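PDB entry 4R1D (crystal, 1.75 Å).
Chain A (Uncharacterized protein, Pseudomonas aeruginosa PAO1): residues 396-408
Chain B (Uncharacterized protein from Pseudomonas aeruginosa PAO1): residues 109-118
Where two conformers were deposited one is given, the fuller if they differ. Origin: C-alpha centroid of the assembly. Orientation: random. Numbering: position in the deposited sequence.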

# COMPACT_ATOMS: atom_id res chain seq x y z
N LEU A 396 3.34 -19.16 -17.26
CA LEU A 396 2.41 -18.41 -16.41
C LEU A 396 0.94 -18.63 -16.74
O LEU A 396 0.59 -19.00 -17.87
CB LEU A 396 2.74 -16.92 -16.48
CG LEU A 396 4.14 -16.55 -16.00
CD1 LEU A 396 4.37 -15.06 -16.19
CD2 LEU A 396 4.35 -16.95 -14.54
N ARG A 397 0.06 -18.39 -15.77
CA ARG A 397 -1.37 -18.52 -15.99
C ARG A 397 -1.94 -17.25 -16.58
O ARG A 397 -3.00 -17.26 -17.20
CB ARG A 397 -2.10 -18.83 -14.68
CG ARG A 397 -1.68 -20.12 -14.03
CD ARG A 397 -2.77 -20.63 -13.10
NE ARG A 397 -3.04 -19.71 -11.99
CZ ARG A 397 -4.14 -19.78 -11.24
NH1 ARG A 397 -5.06 -20.70 -11.50
NH2 ARG A 397 -4.32 -18.91 -10.25
N VAL A 398 -1.25 -16.14 -16.37
CA VAL A 398 -1.73 -14.85 -16.83
C VAL A 398 -0.55 -14.08 -17.42
O VAL A 398 0.55 -14.06 -16.85
CB VAL A 398 -2.39 -14.04 -15.69
CG1 VAL A 398 -1.42 -13.85 -14.52
CG2 VAL A 398 -2.91 -12.70 -16.19
N GLY A 399 -0.77 -13.47 -18.58
CA GLY A 399 0.25 -12.67 -19.23
C GLY A 399 0.40 -11.36 -18.50
O GLY A 399 -0.59 -10.73 -18.15
N PRO A 400 1.65 -10.94 -18.25
CA PRO A 400 1.92 -9.73 -17.45
C PRO A 400 1.29 -8.48 -18.05
O PRO A 400 0.74 -7.66 -17.32
CB PRO A 400 3.45 -9.63 -17.48
CG PRO A 400 3.89 -11.08 -17.64
CD PRO A 400 2.88 -11.68 -18.57
N ARG A 401 1.35 -8.35 -19.37
CA ARG A 401 0.81 -7.18 -20.05
C ARG A 401 -0.72 -7.27 -20.08
O ARG A 401 -1.40 -6.25 -19.97
CB ARG A 401 1.42 -7.05 -21.45
CG ARG A 401 1.16 -5.75 -22.20
CD ARG A 401 1.74 -4.51 -21.51
NE ARG A 401 3.19 -4.31 -21.62
CZ ARG A 401 3.77 -3.11 -21.46
NH1 ARG A 401 3.00 -2.05 -21.23
NH2 ARG A 401 5.08 -2.96 -21.54
N ASP A 402 -1.27 -8.48 -20.21
CA ASP A 402 -2.72 -8.69 -20.14
C ASP A 402 -3.23 -8.13 -18.82
O ASP A 402 -4.21 -7.40 -18.78
CB ASP A 402 -3.08 -10.18 -20.18
CG ASP A 402 -3.05 -10.77 -21.58
OD1 ASP A 402 -3.08 -10.01 -22.58
OD2 ASP A 402 -3.02 -12.02 -21.67
N ASN A 403 -2.58 -8.54 -17.74
CA ASN A 403 -2.98 -8.10 -16.41
C ASN A 403 -2.89 -6.59 -16.28
O ASN A 403 -3.81 -5.94 -15.80
CB ASN A 403 -2.10 -8.76 -15.35
CG ASN A 403 -2.71 -8.69 -13.98
OD1 ASN A 403 -3.68 -9.38 -13.70
ND2 ASN A 403 -2.15 -7.84 -13.12
N PHE A 404 -1.75 -6.04 -16.71
CA PHE A 404 -1.52 -4.60 -16.62
C PHE A 404 -2.55 -3.79 -17.41
O PHE A 404 -3.09 -2.81 -16.90
CB PHE A 404 -0.09 -4.25 -17.06
CG PHE A 404 0.18 -2.78 -17.12
CD1 PHE A 404 0.20 -2.01 -15.96
CD2 PHE A 404 0.40 -2.14 -18.33
CE1 PHE A 404 0.44 -0.64 -16.01
CE2 PHE A 404 0.66 -0.78 -18.38
CZ PHE A 404 0.67 -0.03 -17.23
N GLU A 405 -2.85 -4.20 -18.64
CA GLU A 405 -3.81 -3.45 -19.44
C GLU A 405 -5.22 -3.50 -18.85
O GLU A 405 -5.96 -2.50 -18.87
CB GLU A 405 -3.78 -3.91 -20.91
CG GLU A 405 -2.43 -3.63 -21.56
CD GLU A 405 -2.38 -4.01 -23.02
OE1 GLU A 405 -3.39 -4.50 -23.55
OE2 GLU A 405 -1.31 -3.83 -23.63
N ASP A 406 -5.61 -4.66 -18.33
CA ASP A 406 -6.90 -4.76 -17.67
C ASP A 406 -6.94 -3.87 -16.43
O ASP A 406 -7.98 -3.27 -16.12
CB ASP A 406 -7.23 -6.22 -17.31
CG ASP A 406 -8.00 -6.93 -18.41
OD1 ASP A 406 -8.36 -6.25 -19.38
OD2 ASP A 406 -8.27 -8.15 -18.28
N LEU A 407 -5.82 -3.76 -15.72
CA LEU A 407 -5.77 -2.92 -14.52
C LEU A 407 -5.93 -1.46 -14.93
O LEU A 407 -6.62 -0.70 -14.27
CB LEU A 407 -4.47 -3.11 -13.72
CG LEU A 407 -4.33 -4.31 -12.79
CD1 LEU A 407 -3.03 -4.23 -12.00
CD2 LEU A 407 -5.50 -4.42 -11.82
N ILE A 408 -5.29 -1.07 -16.04
CA ILE A 408 -5.45 0.30 -16.53
C ILE A 408 -6.92 0.57 -16.89
O ILE A 408 -7.46 1.64 -16.59
CB ILE A 408 -4.52 0.61 -17.73
CG1 ILE A 408 -3.05 0.52 -17.32
CG2 ILE A 408 -4.81 2.01 -18.31
CD1 ILE A 408 -2.64 1.56 -16.27
N ARG B 109 -9.06 -23.41 -1.22
CA ARG B 109 -9.44 -22.43 -2.22
C ARG B 109 -8.17 -21.85 -2.84
O ARG B 109 -7.26 -21.46 -2.12
CB ARG B 109 -10.26 -21.31 -1.59
CG ARG B 109 -10.69 -20.26 -2.60
CD ARG B 109 -11.37 -19.08 -1.92
NE ARG B 109 -12.16 -18.31 -2.87
CZ ARG B 109 -12.82 -17.19 -2.57
NH1 ARG B 109 -12.78 -16.71 -1.34
NH2 ARG B 109 -13.53 -16.56 -3.51
N TRP B 110 -8.10 -21.82 -4.16
CA TRP B 110 -6.93 -21.30 -4.85
C TRP B 110 -7.42 -20.41 -5.98
O TRP B 110 -7.81 -20.90 -7.05
CB TRP B 110 -6.06 -22.45 -5.37
CG TRP B 110 -4.85 -21.96 -6.13
CD1 TRP B 110 -3.95 -21.01 -5.73
CD2 TRP B 110 -4.42 -22.41 -7.42
NE1 TRP B 110 -2.97 -20.84 -6.69
CE2 TRP B 110 -3.24 -21.68 -7.74
CE3 TRP B 110 -4.90 -23.35 -8.33
CZ2 TRP B 110 -2.55 -21.88 -8.93
CZ3 TRP B 110 -4.20 -23.54 -9.53
CH2 TRP B 110 -3.04 -22.81 -9.80
N LYS B 111 -7.44 -19.11 -5.74
CA LYS B 111 -8.09 -18.19 -6.66
C LYS B 111 -7.09 -17.19 -7.22
O LYS B 111 -6.28 -16.63 -6.49
CB LYS B 111 -9.22 -17.44 -5.95
CG LYS B 111 -9.92 -16.38 -6.82
CD LYS B 111 -10.99 -15.64 -6.04
CE LYS B 111 -10.39 -14.86 -4.88
NZ LYS B 111 -11.41 -14.03 -4.18
N GLY B 112 -7.16 -16.96 -8.53
CA GLY B 112 -6.28 -15.98 -9.12
C GLY B 112 -6.68 -15.66 -10.55
O GLY B 112 -7.57 -16.27 -11.11
N LYS B 113 -6.00 -14.68 -11.13
CA LYS B 113 -6.33 -14.27 -12.49
C LYS B 113 -5.69 -15.18 -13.53
O LYS B 113 -4.57 -15.68 -13.34
CB LYS B 113 -5.93 -12.81 -12.72
CG LYS B 113 -6.76 -11.85 -11.90
CD LYS B 113 -6.45 -10.41 -12.22
CE LYS B 113 -5.38 -9.87 -11.29
NZ LYS B 113 -5.27 -8.40 -11.41
N VAL B 114 -6.40 -15.37 -14.64
CA VAL B 114 -5.94 -16.20 -15.73
C VAL B 114 -6.18 -15.45 -17.05
O VAL B 114 -7.20 -14.79 -17.21
CB VAL B 114 -6.70 -17.54 -15.74
CG1 VAL B 114 -6.56 -18.25 -17.07
CG2 VAL B 114 -6.24 -18.42 -14.57
N SER B 115 -5.24 -15.53 -17.98
CA SER B 115 -5.43 -14.85 -19.26
C SER B 115 -6.46 -15.57 -20.11
O SER B 115 -6.50 -16.80 -20.16
CB SER B 115 -4.11 -14.70 -20.02
OG SER B 115 -3.40 -13.55 -19.59
N VAL B 116 -7.30 -14.80 -20.79
CA VAL B 116 -8.27 -15.37 -21.71
C VAL B 116 -7.59 -16.35 -22.66
O VAL B 116 -8.06 -17.48 -22.85
CB VAL B 116 -8.96 -14.27 -22.53
CG1 VAL B 116 -9.85 -14.88 -23.60
CG2 VAL B 116 -9.78 -13.38 -21.61
N ASP B 117 -6.47 -15.93 -23.24
CA ASP B 117 -5.80 -16.76 -24.24
C ASP B 117 -4.90 -17.82 -23.60
O ASP B 117 -4.16 -18.52 -24.30
CB ASP B 117 -5.03 -15.89 -25.24
CG ASP B 117 -3.84 -15.19 -24.63
OD1 ASP B 117 -3.65 -15.28 -23.40
OD2 ASP B 117 -3.09 -14.55 -25.39
N ARG B 118 -4.98 -17.95 -22.28
CA ARG B 118 -4.26 -19.02 -21.59
C ARG B 118 -5.19 -19.96 -20.84
O ARG B 118 -4.74 -20.73 -19.98
CB ARG B 118 -3.25 -18.42 -20.61
CG ARG B 118 -2.17 -17.61 -21.30
CD ARG B 118 -1.08 -17.21 -20.34
NE ARG B 118 -0.23 -16.19 -20.93
CZ ARG B 118 1.09 -16.13 -20.77
NH1 ARG B 118 1.71 -17.04 -20.04
NH2 ARG B 118 1.77 -15.15 -21.35
O HOH W 1 -7.07 -20.47 -9.69
O HOH W 2 -5.74 -12.86 -22.86
O HOH W 3 -1.43 -13.99 -22.43
O HOH W 4 -2.88 -11.14 -25.01

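A mostly polar contact joins the loop and first helical turns of chain A to the end of a chain B strand, held by short backbone and serine hydrogen bonds and flanked by two arginines, one from each chain. The segments do not run side by side: helix 400-408 and strand 109-115 make an angle of 110° between their N-to-C directions, and their axes come no nearer than 8.8 Å. The nearest CA pair lies just ahead of the helix: V398(A) and S115(B), 4.4 Å apart. Here S115(B) N donates to R397(A) O (2.9 Å, nearly linear), and the same carbonyl oxygen sits 3.5 Å from V114(B) CA in a CA-H...O contact.

The side chain of S115(B) points toward chain A and works in both directions. Its OG accepts from G399(A) N at 2.8 Å and donates to D402(A) OD2 at 2.6 Å, so one hydroxyl ties the N-cap residue to the first turn of the helix it precedes. The carbonyl of G399(A) meanwhile starts the helical pattern, its O accepting from N403(A) N at 3.0 Å.

R397(A) reaches along the strand with its guanidinium lying flat on the indole of W110(B), the planes only 13° apart. R397(A) CZ is 3.9 Å from the centroid of the W110(B) six-membered ring, a cation-pi arrangement. V114(B) CG2 and K113(B) O cover the opposite face of the guanidinium. G112(B) leaves room for this group: its CA lies 3.7 Å from R397(A) NH2, and a CB there would clash with that nitrogen. Water 1 accepts from R397(A) NH1 (2.7 Å) and donates to W110(B) O (2.8 Å), whereas R397(A) NE is buried without a partner.

R118(B) answers from the other chain. Its NH1 donates to L396(A) O at 3.1 Å, while one face of its guanidinium covers V398(A) C and G399(A) CA.

Like charges also meet, with D402(A) OD2 3.7 Å from D117(B) OD1. Water 3 mediates between them, donating to D402(A) OD2 (2.6 Å) and D117(B) OD1 (2.7 Å) while accepting from R118(B) NE (2.9 Å); the nearby arginine can offset part of the negative charge.

Farther along the helix, the K113(B) side chain, bent at chi3 (-92°), brings its NZ to N403(A) OD1 in a weak hydrogen bond of 3.0 Å. The same NZ lies 4.0 Å from L407(A) CD2, a nonpolar neighbour.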